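Local coordinates for pesticidal crystal protein Cry4Aa (Bacillus thuringiensis, PDB 2C9K) that kills mosquito larvae by binding to midgut epithelial cells and causing their colloid-osmotic lysis, as a member of the pore-forming delta-endotoxin family, at residues S315-F320 with S331-N336; S435-L440 with Q449-A454; I523-N528 with Q569-S574. All coordinates share one frame; numbering follows the deposited sequence.

Contact 1: S315-F320 with S331-N336; sequences SHYNMF and SSVFGN
His316 and Phe334 turn their rings to the same face of the sheet and lie near parallel, planes 24° apart, but slid so far that they scarcely overlap, with centroids 5.1 Å apart. Phe334 CD1 sits above one face of the imidazole toward its rim, and Phe334 CB approaches His316 CE1 at 3.5 Å. A true stacking partner of His316 is Phe301 of the strand 294-303. Asn318 ND2 comes to Phe334 CE1, the two side chains crossing at about a right angle. Phe320 offers an edge to the backbone N of Ser331. Tyr317 and Val333 lie side by side, pointing the same way, with Tyr317 CD2 4.0 Å from Val333 CG2.

The strands 313-322 and 329-335 form a beta hairpin of domain II. His316 and Phe334 make a hydrogen-bonded antiparallel pair, in which the bond from Phe334 N to His316 O is weak. Between this pair and the bonds joining Asn318 to Ser331 lie two residues of 331-336 (Ser332, Val333) but one of 315-320 (Tyr317), so the second strand carries an extra residue. At this break Ser331 OG stands in for a backbone carbonyl: with OG between the backbone N and carbonyl carbon (chi1 73°), it takes the N-H of Asn318 at 2.6 Å, nearly straight at 173°. Ser331 N returns a bond to Asn318 O, 2.7 Å. The same hydroxyl donates to Ser332 O at 3.0 Å and receives a weak bond from Asn318 ND2.

Asn318 ND2 and His316 NE2 both donate to Ile437 O, and thus tie this face to the neighbouring sheet, while one serine hydroxyl, as both donor and acceptor, replaces regular backbone pairing where the edge strand is irregular.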
loop_
_atom_site.group_PDB
_atom_site.type_symbol
_atom_site.label_atom_id
_atom_site.label_comp_id
_atom_site.label_asym_id
_atom_site.label_seq_id
_atom_site.Cartn_x
_atom_site.Cartn_y
_atom_site.Cartn_z
ATOM N N SER A 315 17.953 -20.293 -13.581
ATOM C CA SER A 315 16.544 -20.219 -13.201
ATOM C C SER A 315 16.414 -19.964 -11.700
ATOM O O SER A 315 17.424 -19.816 -11.011
ATOM C CB SER A 315 15.874 -21.546 -13.554
ATOM O OG SER A 315 16.636 -22.623 -13.030
ATOM N N HIS A 316 15.186 -19.912 -11.191
ATOM C CA HIS A 316 14.995 -19.696 -9.762
ATOM C C HIS A 316 13.585 -19.998 -9.294
ATOM O O HIS A 316 12.694 -20.220 -10.101
ATOM C CB HIS A 316 15.345 -18.253 -9.378
ATOM C CG HIS A 316 14.290 -17.257 -9.740
ATOM N ND1 HIS A 316 14.019 -16.892 -11.041
ATOM C CD2 HIS A 316 13.442 -16.538 -8.966
ATOM C CE1 HIS A 316 13.055 -15.990 -11.053
ATOM N NE2 HIS A 316 12.687 -15.757 -9.807
ATOM N N TYR A 317 13.402 -20.031 -7.980
ATOM C CA TYR A 317 12.089 -20.255 -7.390
ATOM C C TYR A 317 12.066 -19.647 -5.989
ATOM O O TYR A 317 13.114 -19.448 -5.377
ATOM C CB TYR A 317 11.728 -21.757 -7.377
ATOM C CG TYR A 317 12.562 -22.642 -6.477
ATOM C CD1 TYR A 317 12.379 -22.641 -5.094
ATOM C CD2 TYR A 317 13.543 -23.477 -7.010
ATOM C CE1 TYR A 317 13.153 -23.443 -4.265
ATOM C CE2 TYR A 317 14.326 -24.286 -6.190
ATOM C CZ TYR A 317 14.129 -24.264 -4.816
ATOM O OH TYR A 317 14.923 -25.038 -3.995
ATOM N N ASN A 318 10.875 -19.321 -5.503
ATOM C CA ASN A 318 10.706 -18.709 -4.184
ATOM C C ASN A 318 10.098 -19.692 -3.193
ATOM O O ASN A 318 9.302 -20.556 -3.578
ATOM C CB ASN A 318 9.753 -17.507 -4.262
ATOM C CG ASN A 318 10.179 -16.473 -5.280
ATOM O OD1 ASN A 318 10.972 -15.584 -4.978
ATOM N ND2 ASN A 318 9.650 -16.581 -6.495
ATOM N N MET A 319 10.477 -19.551 -1.924
ATOM C CA MET A 319 9.931 -20.364 -0.832
ATOM C C MET A 319 9.257 -19.337 0.084
ATOM O O MET A 319 9.878 -18.348 0.488
ATOM C CB MET A 319 11.040 -21.113 -0.083
ATOM C CG MET A 319 11.580 -22.360 -0.805
ATOM S SD MET A 319 10.315 -23.624 -1.178
ATOM C CE MET A 319 9.983 -24.297 0.445
ATOM N N PHE A 320 7.988 -19.556 0.401
ATOM C CA PHE A 320 7.247 -18.595 1.214
ATOM C C PHE A 320 6.129 -19.222 2.048
ATOM O O PHE A 320 5.765 -20.381 1.851
ATOM C CB PHE A 320 6.644 -17.547 0.286
ATOM C CG PHE A 320 5.682 -18.121 -0.710
ATOM C CD1 PHE A 320 4.321 -18.153 -0.442
ATOM C CD2 PHE A 320 6.145 -18.669 -1.901
ATOM C CE1 PHE A 320 3.432 -18.720 -1.343
ATOM C CE2 PHE A 320 5.262 -19.241 -2.811
ATOM C CZ PHE A 320 3.901 -19.266 -2.531
ATOM N N SER A 331 7.293 -21.690 -5.014
ATOM C CA SER A 331 6.772 -21.072 -6.226
ATOM C C SER A 331 7.163 -21.880 -7.449
ATOM O O SER A 331 7.723 -22.976 -7.332
ATOM C CB SER A 331 7.329 -19.661 -6.389
ATOM O OG SER A 331 8.685 -19.727 -6.774
ATOM N N SER A 332 6.866 -21.333 -8.627
ATOM C CA SER A 332 7.224 -22.007 -9.868
ATOM C C SER A 332 8.709 -21.816 -10.058
ATOM O O SER A 332 9.317 -20.972 -9.409
ATOM C CB SER A 332 6.487 -21.398 -11.061
ATOM O OG SER A 332 5.108 -21.711 -11.023
ATOM N N VAL A 333 9.305 -22.609 -10.932
ATOM C CA VAL A 333 10.719 -22.449 -11.185
ATOM C C VAL A 333 10.799 -21.632 -12.457
ATOM O O VAL A 333 10.691 -22.175 -13.552
ATOM C CB VAL A 333 11.429 -23.807 -11.393
ATOM C CG1 VAL A 333 12.885 -23.580 -11.760
ATOM C CG2 VAL A 333 11.346 -24.635 -10.124
ATOM N N PHE A 334 10.949 -20.324 -12.315
ATOM C CA PHE A 334 11.049 -19.460 -13.480
ATOM C C PHE A 334 12.404 -19.715 -14.129
ATOM O O PHE A 334 13.260 -20.369 -13.537
ATOM C CB PHE A 334 10.933 -17.990 -13.064
ATOM C CG PHE A 334 9.747 -17.698 -12.188
ATOM C CD1 PHE A 334 9.810 -17.910 -10.817
ATOM C CD2 PHE A 334 8.564 -17.216 -12.734
ATOM C CE1 PHE A 334 8.712 -17.642 -9.998
ATOM C CE2 PHE A 334 7.462 -16.947 -11.922
ATOM C CZ PHE A 334 7.544 -17.161 -10.551
ATOM N N GLY A 335 12.595 -19.211 -15.344
ATOM C CA GLY A 335 13.859 -19.407 -16.036
ATOM C C GLY A 335 13.945 -20.704 -16.820
ATOM O O GLY A 335 12.940 -21.361 -17.076
ATOM N N ASN A 336 15.156 -21.078 -17.209
ATOM C CA ASN A 336 15.357 -22.301 -17.966
ATOM C C ASN A 336 16.252 -23.233 -17.170
ATOM O O ASN A 336 17.443 -23.341 -17.434
ATOM C CB ASN A 336 15.999 -21.979 -19.309
ATOM C CG ASN A 336 16.047 -23.173 -20.228
ATOM O OD1 ASN A 336 16.512 -23.077 -21.362
ATOM N ND2 ASN A 336 15.562 -24.310 -19.748
#

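Contact 2: S435-L440 with Q449-A454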
loop_
_atom_site.group_PDB
_atom_site.type_symbol
_atom_site.label_atom_id
_atom_site.label_comp_id
_atom_site.label_asym_id
_atom_site.label_seq_id
_atom_site.Cartn_x
_atom_site.Cartn_y
_atom_site.Cartn_z
ATOM N N SER A 435 9.240 -9.398 -1.340
ATOM C CA SER A 435 8.242 -10.414 -1.054
ATOM C C SER A 435 8.191 -11.539 -2.069
ATOM O O SER A 435 7.649 -12.600 -1.785
ATOM C CB SER A 435 6.859 -9.770 -0.945
ATOM O OG SER A 435 6.442 -9.245 -2.187
ATOM N N PHE A 436 8.776 -11.315 -3.239
ATOM C CA PHE A 436 8.738 -12.308 -4.312
ATOM C C PHE A 436 9.543 -11.844 -5.535
ATOM O O PHE A 436 9.759 -10.644 -5.730
ATOM C CB PHE A 436 7.281 -12.492 -4.743
ATOM C CG PHE A 436 6.960 -13.850 -5.286
ATOM C CD1 PHE A 436 6.789 -14.933 -4.423
ATOM C CD2 PHE A 436 6.759 -14.036 -6.650
ATOM C CE1 PHE A 436 6.415 -16.178 -4.910
ATOM C CE2 PHE A 436 6.384 -15.283 -7.149
ATOM C CZ PHE A 436 6.209 -16.356 -6.276
ATOM N N ILE A 437 9.980 -12.797 -6.356
ATOM C CA ILE A 437 10.707 -12.482 -7.587
ATOM C C ILE A 437 10.198 -13.368 -8.723
ATOM O O ILE A 437 10.492 -14.556 -8.741
ATOM C CB ILE A 437 12.217 -12.713 -7.456
ATOM C CG1 ILE A 437 12.825 -11.714 -6.472
ATOM C CG2 ILE A 437 12.873 -12.547 -8.811
ATOM C CD1 ILE A 437 14.336 -11.842 -6.328
ATOM N N LYS A 438 9.428 -12.796 -9.650
ATOM C CA LYS A 438 8.898 -13.548 -10.788
ATOM C C LYS A 438 9.781 -13.302 -11.991
ATOM O O LYS A 438 10.621 -12.407 -11.976
ATOM C CB LYS A 438 7.460 -13.119 -11.125
ATOM C CG LYS A 438 6.394 -13.904 -10.391
ATOM C CD LYS A 438 5.007 -13.342 -10.613
ATOM C CE LYS A 438 4.512 -13.571 -12.034
ATOM N NZ LYS A 438 4.094 -14.968 -12.314
ATOM N N SER A 439 9.577 -14.080 -13.045
ATOM C CA SER A 439 10.386 -13.927 -14.240
ATOM C C SER A 439 9.630 -14.369 -15.492
ATOM O O SER A 439 8.899 -15.361 -15.463
ATOM C CB SER A 439 11.656 -14.758 -14.081
ATOM O OG SER A 439 12.725 -14.222 -14.831
ATOM N N LEU A 440 9.788 -13.613 -16.579
ATOM C CA LEU A 440 9.164 -13.944 -17.858
ATOM C C LEU A 440 10.287 -14.342 -18.805
ATOM O O LEU A 440 11.215 -13.571 -19.039
ATOM C CB LEU A 440 8.399 -12.745 -18.434
ATOM C CG LEU A 440 7.996 -12.748 -19.926
ATOM C CD1 LEU A 440 7.322 -14.054 -20.306
ATOM C CD2 LEU A 440 7.054 -11.580 -20.203
ATOM N N GLN A 449 15.465 -12.568 -20.460
ATOM C CA GLN A 449 14.530 -12.834 -19.373
ATOM C C GLN A 449 14.309 -11.519 -18.630
ATOM O O GLN A 449 15.262 -10.778 -18.377
ATOM C CB GLN A 449 15.143 -13.873 -18.438
ATOM C CG GLN A 449 14.207 -14.460 -17.415
ATOM C CD GLN A 449 14.918 -15.438 -16.486
ATOM O OE1 GLN A 449 14.306 -16.030 -15.595
ATOM N NE2 GLN A 449 16.216 -15.610 -16.693
ATOM N N VAL A 450 13.050 -11.223 -18.311
ATOM C CA VAL A 450 12.690 -10.000 -17.586
ATOM C C VAL A 450 12.234 -10.366 -16.174
ATOM O O VAL A 450 11.394 -11.253 -15.995
ATOM C CB VAL A 450 11.534 -9.246 -18.280
ATOM C CG1 VAL A 450 11.064 -8.111 -17.406
ATOM C CG2 VAL A 450 11.992 -8.699 -19.609
ATOM N N TYR A 451 12.781 -9.686 -15.171
ATOM C CA TYR A 451 12.400 -9.977 -13.795
ATOM C C TYR A 451 11.591 -8.841 -13.193
ATOM O O TYR A 451 11.597 -7.717 -13.694
ATOM C CB TYR A 451 13.633 -10.185 -12.905
ATOM C CG TYR A 451 14.616 -11.253 -13.345
ATOM C CD1 TYR A 451 15.559 -11.001 -14.343
ATOM C CD2 TYR A 451 14.635 -12.499 -12.725
ATOM C CE1 TYR A 451 16.499 -11.963 -14.708
ATOM C CE2 TYR A 451 15.563 -13.464 -13.080
ATOM C CZ TYR A 451 16.495 -13.195 -14.069
ATOM O OH TYR A 451 17.428 -14.155 -14.404
ATOM N N THR A 452 10.897 -9.148 -12.109
ATOM C CA THR A 452 10.135 -8.157 -11.376
ATOM C C THR A 452 10.369 -8.491 -9.918
ATOM O O THR A 452 10.402 -9.662 -9.535
ATOM C CB THR A 452 8.635 -8.236 -11.657
ATOM O OG1 THR A 452 8.218 -9.600 -11.605
ATOM C CG2 THR A 452 8.306 -7.648 -13.010
ATOM N N PHE A 453 10.557 -7.463 -9.107
ATOM C CA PHE A 453 10.784 -7.657 -7.687
ATOM C C PHE A 453 9.563 -7.132 -6.950
ATOM O O PHE A 453 9.223 -5.960 -7.056
ATOM C CB PHE A 453 12.059 -6.923 -7.263
ATOM C CG PHE A 453 13.303 -7.427 -7.960
ATOM C CD1 PHE A 453 13.563 -7.087 -9.287
ATOM C CD2 PHE A 453 14.176 -8.302 -7.311
ATOM C CE1 PHE A 453 14.667 -7.614 -9.958
ATOM C CE2 PHE A 453 15.282 -8.832 -7.975
ATOM C CZ PHE A 453 15.526 -8.489 -9.299
ATOM N N ALA A 454 8.886 -8.027 -6.239
ATOM C CA ALA A 454 7.685 -7.684 -5.486
ATOM C C ALA A 454 8.064 -7.076 -4.146
ATOM O O ALA A 454 9.006 -7.523 -3.502
ATOM C CB ALA A 454 6.846 -8.924 -5.268
#
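Gln449 opens the returning arm of a beta hairpin, 432-440 with 450-457, in the three-stranded sheet of domain II, and reaches back to Ser439. Its chain is extended, with CG anti to the backbone N (chi1 -169°), and OE1 accepts the Ser439 hydroxyl at 2.5 Å, the donor standing above the amide carbonyl plane.

Val450 exchanges two backbone bonds with Leu440, and both side chains touch Leu286 of the helix 279-286. On the opposite face, Tyr451 forms a non-hydrogen-bonded pair with Ser439, whose OG lies over one face of the phenol ring near its rim, 3.3 Å from Tyr451 CD2. The hydroxyl thus touches the Tyr451 ring while it donates to Gln449.

Thr452 pairs with Lys438 through two longer backbone bonds, each 3.3 Å. Its OG1 lies 3.6 Å from Lys438 CB but is hydrogen-bonded to Leu286 O. Phe453 returns to the face of Tyr451 and lies beside Ile437, the two side chains pointing the same way; CD1 of the isoleucine meets CE2 of the ring at 3.6 Å, and Phe407 stacks on the phenyl.

Ala454 closes the walk. Its N donates to Phe436 O, its methyl packs on Phe436 CB, its carbonyl O accepts Ser435 N, and its CB lies 3.1 Å from Ser435 OG, which hydrogen-bonds to Glu262.

Contact 3: I523-N528 with Q569-S574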
loop_
_atom_site.group_PDB
_atom_site.type_symbol
_atom_site.label_atom_id
_atom_site.label_comp_id
_atom_site.label_asym_id
_atom_site.label_seq_id
_atom_site.Cartn_x
_atom_site.Cartn_y
_atom_site.Cartn_z
ATOM N N ILE A 523 -16.386 -6.302 11.749
ATOM C CA ILE A 523 -15.994 -6.592 10.370
ATOM C C ILE A 523 -16.328 -5.495 9.349
ATOM O O ILE A 523 -17.430 -4.942 9.361
ATOM C CB ILE A 523 -16.654 -7.922 9.915
ATOM C CG1 ILE A 523 -15.898 -9.100 10.513
ATOM C CG2 ILE A 523 -16.672 -8.036 8.409
ATOM C CD1 ILE A 523 -16.586 -10.402 10.243
ATOM N N ARG A 524 -15.369 -5.185 8.471
ATOM C CA ARG A 524 -15.564 -4.184 7.415
ATOM C C ARG A 524 -15.694 -4.998 6.135
ATOM O O ARG A 524 -14.708 -5.528 5.626
ATOM C CB ARG A 524 -14.359 -3.235 7.314
ATOM C CG ARG A 524 -14.558 -2.065 6.337
ATOM C CD ARG A 524 -13.493 -0.978 6.505
ATOM N NE ARG A 524 -13.800 0.273 5.800
ATOM C CZ ARG A 524 -13.517 0.528 4.520
ATOM N NH1 ARG A 524 -12.912 -0.379 3.767
ATOM N NH2 ARG A 524 -13.826 1.704 3.992
ATOM N N TYR A 525 -16.914 -5.091 5.619
ATOM C CA TYR A 525 -17.184 -5.896 4.432
ATOM C C TYR A 525 -18.039 -5.164 3.415
ATOM O O TYR A 525 -18.527 -4.066 3.662
ATOM C CB TYR A 525 -17.955 -7.143 4.845
ATOM C CG TYR A 525 -19.386 -6.792 5.204
ATOM C CD1 TYR A 525 -20.453 -7.167 4.380
ATOM C CD2 TYR A 525 -19.666 -5.992 6.312
ATOM C CE1 TYR A 525 -21.753 -6.747 4.651
ATOM C CE2 TYR A 525 -20.964 -5.567 6.587
ATOM C CZ TYR A 525 -21.997 -5.946 5.753
ATOM O OH TYR A 525 -23.268 -5.507 6.022
ATOM N N ALA A 526 -18.240 -5.827 2.282
ATOM C CA ALA A 526 -19.066 -5.334 1.186
ATOM C C ALA A 526 -19.978 -6.512 0.854
ATOM O O ALA A 526 -19.617 -7.670 1.084
ATOM C CB ALA A 526 -18.205 -4.974 -0.017
ATOM N N SER A 527 -21.155 -6.231 0.311
ATOM C CA SER A 527 -22.085 -7.308 -0.003
ATOM C C SER A 527 -23.287 -6.847 -0.799
ATOM O O SER A 527 -23.886 -5.823 -0.486
ATOM C CB SER A 527 -22.577 -7.952 1.295
ATOM O OG SER A 527 -23.607 -8.893 1.047
ATOM N N ASN A 528 -23.635 -7.598 -1.834
ATOM C CA ASN A 528 -24.810 -7.260 -2.612
ATOM C C ASN A 528 -25.957 -8.080 -2.016
ATOM O O ASN A 528 -26.099 -8.134 -0.794
ATOM C CB ASN A 528 -24.607 -7.572 -4.101
ATOM C CG ASN A 528 -23.999 -8.933 -4.332
ATOM O OD1 ASN A 528 -24.200 -9.853 -3.538
ATOM N ND2 ASN A 528 -23.264 -9.079 -5.434
ATOM N N GLN A 569 -19.213 -1.305 4.591
ATOM C CA GLN A 569 -19.831 -0.923 5.854
ATOM C C GLN A 569 -19.283 -1.715 7.036
ATOM O O GLN A 569 -18.439 -2.602 6.863
ATOM C CB GLN A 569 -21.347 -1.074 5.754
ATOM C CG GLN A 569 -21.972 -0.041 4.824
ATOM C CD GLN A 569 -21.712 1.388 5.289
ATOM O OE1 GLN A 569 -21.877 2.342 4.524
ATOM N NE2 GLN A 569 -21.314 1.541 6.557
ATOM N N TYR A 570 -19.759 -1.397 8.236
ATOM C CA TYR A 570 -19.270 -2.062 9.434
ATOM C C TYR A 570 -20.304 -2.786 10.275
ATOM O O TYR A 570 -21.311 -2.206 10.673
ATOM C CB TYR A 570 -18.571 -1.054 10.346
ATOM C CG TYR A 570 -17.336 -0.389 9.779
ATOM C CD1 TYR A 570 -17.420 0.473 8.684
ATOM C CD2 TYR A 570 -16.087 -0.575 10.381
ATOM C CE1 TYR A 570 -16.291 1.138 8.204
ATOM C CE2 TYR A 570 -14.953 0.085 9.911
ATOM C CZ TYR A 570 -15.065 0.941 8.825
ATOM O OH TYR A 570 -13.955 1.599 8.370
ATOM N N LEU A 571 -20.038 -4.057 10.559
ATOM C CA LEU A 571 -20.918 -4.848 11.416
ATOM C C LEU A 571 -20.065 -5.404 12.540
ATOM O O LEU A 571 -18.884 -5.697 12.345
ATOM C CB LEU A 571 -21.596 -5.988 10.649
ATOM C CG LEU A 571 -22.932 -5.579 10.028
ATOM C CD1 LEU A 571 -23.573 -6.761 9.311
ATOM C CD2 LEU A 571 -23.838 -5.050 11.130
ATOM N N GLU A 572 -20.672 -5.547 13.713
ATOM C CA GLU A 572 -19.975 -6.023 14.898
ATOM C C GLU A 572 -20.734 -7.175 15.540
ATOM O O GLU A 572 -21.960 -7.146 15.623
ATOM C CB GLU A 572 -19.869 -4.863 15.883
ATOM C CG GLU A 572 -18.970 -5.078 17.062
ATOM C CD GLU A 572 -18.883 -3.835 17.928
ATOM O OE1 GLU A 572 -18.563 -2.748 17.391
ATOM O OE2 GLU A 572 -19.133 -3.943 19.148
ATOM N N PHE A 573 -20.013 -8.195 15.987
ATOM C CA PHE A 573 -20.659 -9.323 16.633
ATOM C C PHE A 573 -21.076 -8.886 18.033
ATOM O O PHE A 573 -20.419 -8.048 18.647
ATOM C CB PHE A 573 -19.707 -10.505 16.729
ATOM C CG PHE A 573 -19.277 -11.047 15.406
ATOM C CD1 PHE A 573 -18.075 -10.655 14.839
ATOM C CD2 PHE A 573 -20.060 -11.979 14.739
ATOM C CE1 PHE A 573 -17.653 -11.187 13.627
ATOM C CE2 PHE A 573 -19.650 -12.519 13.526
ATOM C CZ PHE A 573 -18.442 -12.124 12.967
ATOM N N SER A 574 -22.161 -9.463 18.537
ATOM C CA SER A 574 -22.668 -9.108 19.853
ATOM C C SER A 574 -21.811 -9.603 21.013
ATOM O O SER A 574 -21.251 -8.802 21.760
ATOM C CB SER A 574 -24.100 -9.616 20.005
ATOM O OG SER A 574 -24.185 -10.999 19.725
HETATM O O HOH W 1 -15.273 2.748 5.798
#
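Ile523 and Leu571 form the close-knit end of an antiparallel strand pair in domain III, the C-terminal beta sandwich of this active toxin fragment. Two nearly straight backbone bonds join them, Ile523 N to Leu571 O at 2.6 Å and Leu571 N to Ile523 O at 3.0 Å. Their side chains share a face with Tyr525, whose side chain Leu571 crosses at a slant; Leu571 CD1 lies 3.5 Å from Tyr525 OH, which itself hydrogen-bonds to Asn552 N. Ile523 extends the apolar patch with its CD1 against Phe573 CE1, 3.6 Å, and Phe573 continues onto Leu547 and Met549 of the strand 545-550.

Pairing ends at Tyr525 and Gln569, which still exchange two backbone bonds. The N-to-C directions of the two strands are 131° apart, well short of antiparallel; residues 526-528 make no contact with 569-574, and Ser527 N hydrogen-bonds to Thr554 OG1. Gln569 sends its side chain away from the partner strand at an exposed margin.

The face of Arg524 and Tyr570 is a mixed one. The arginine, CG anti to the backbone N (chi1 -173°) and extended to NE, passes over the phenol ring; CG stands 4.1 Å from the ring centroid in a CH-pi contact. The guanidinium plane is turned 74° from the ring, with the Tyr570 hydroxyl near its edge. Asp603 forms a salt bridge with NH1, which would be expected to steady the positive charge, and Tyr251 hydrogen-bonds to the hydroxyl of Tyr570. A water completes the arrangement: it accepts from Arg524 NH2 and lies in the ring plane, 3.1 Å from Tyr570 OH.

In the fold
Contacts 1 and 2 are hairpins of two different sheets of domain II, packed against each other with centres 10 Å apart, whereas contact 3 belongs to domain III, about 23 and 22 Å away at the nearest atoms. Contact 2 is almost wholly buried and regularly paired; contacts 1 and 3 each lie partly at the surface, with an irregular edge strand in the one and strands strongly twisted against each other in the other. The sheet-to-sheet junction of contacts 1 and 2 mixes aromatic packing with polar side chains aimed at a backbone carbonyl. Contact 3 differs in separating its chemistry by face, largely apolar on one face, with an arginine, a tyrosine and a water on the other.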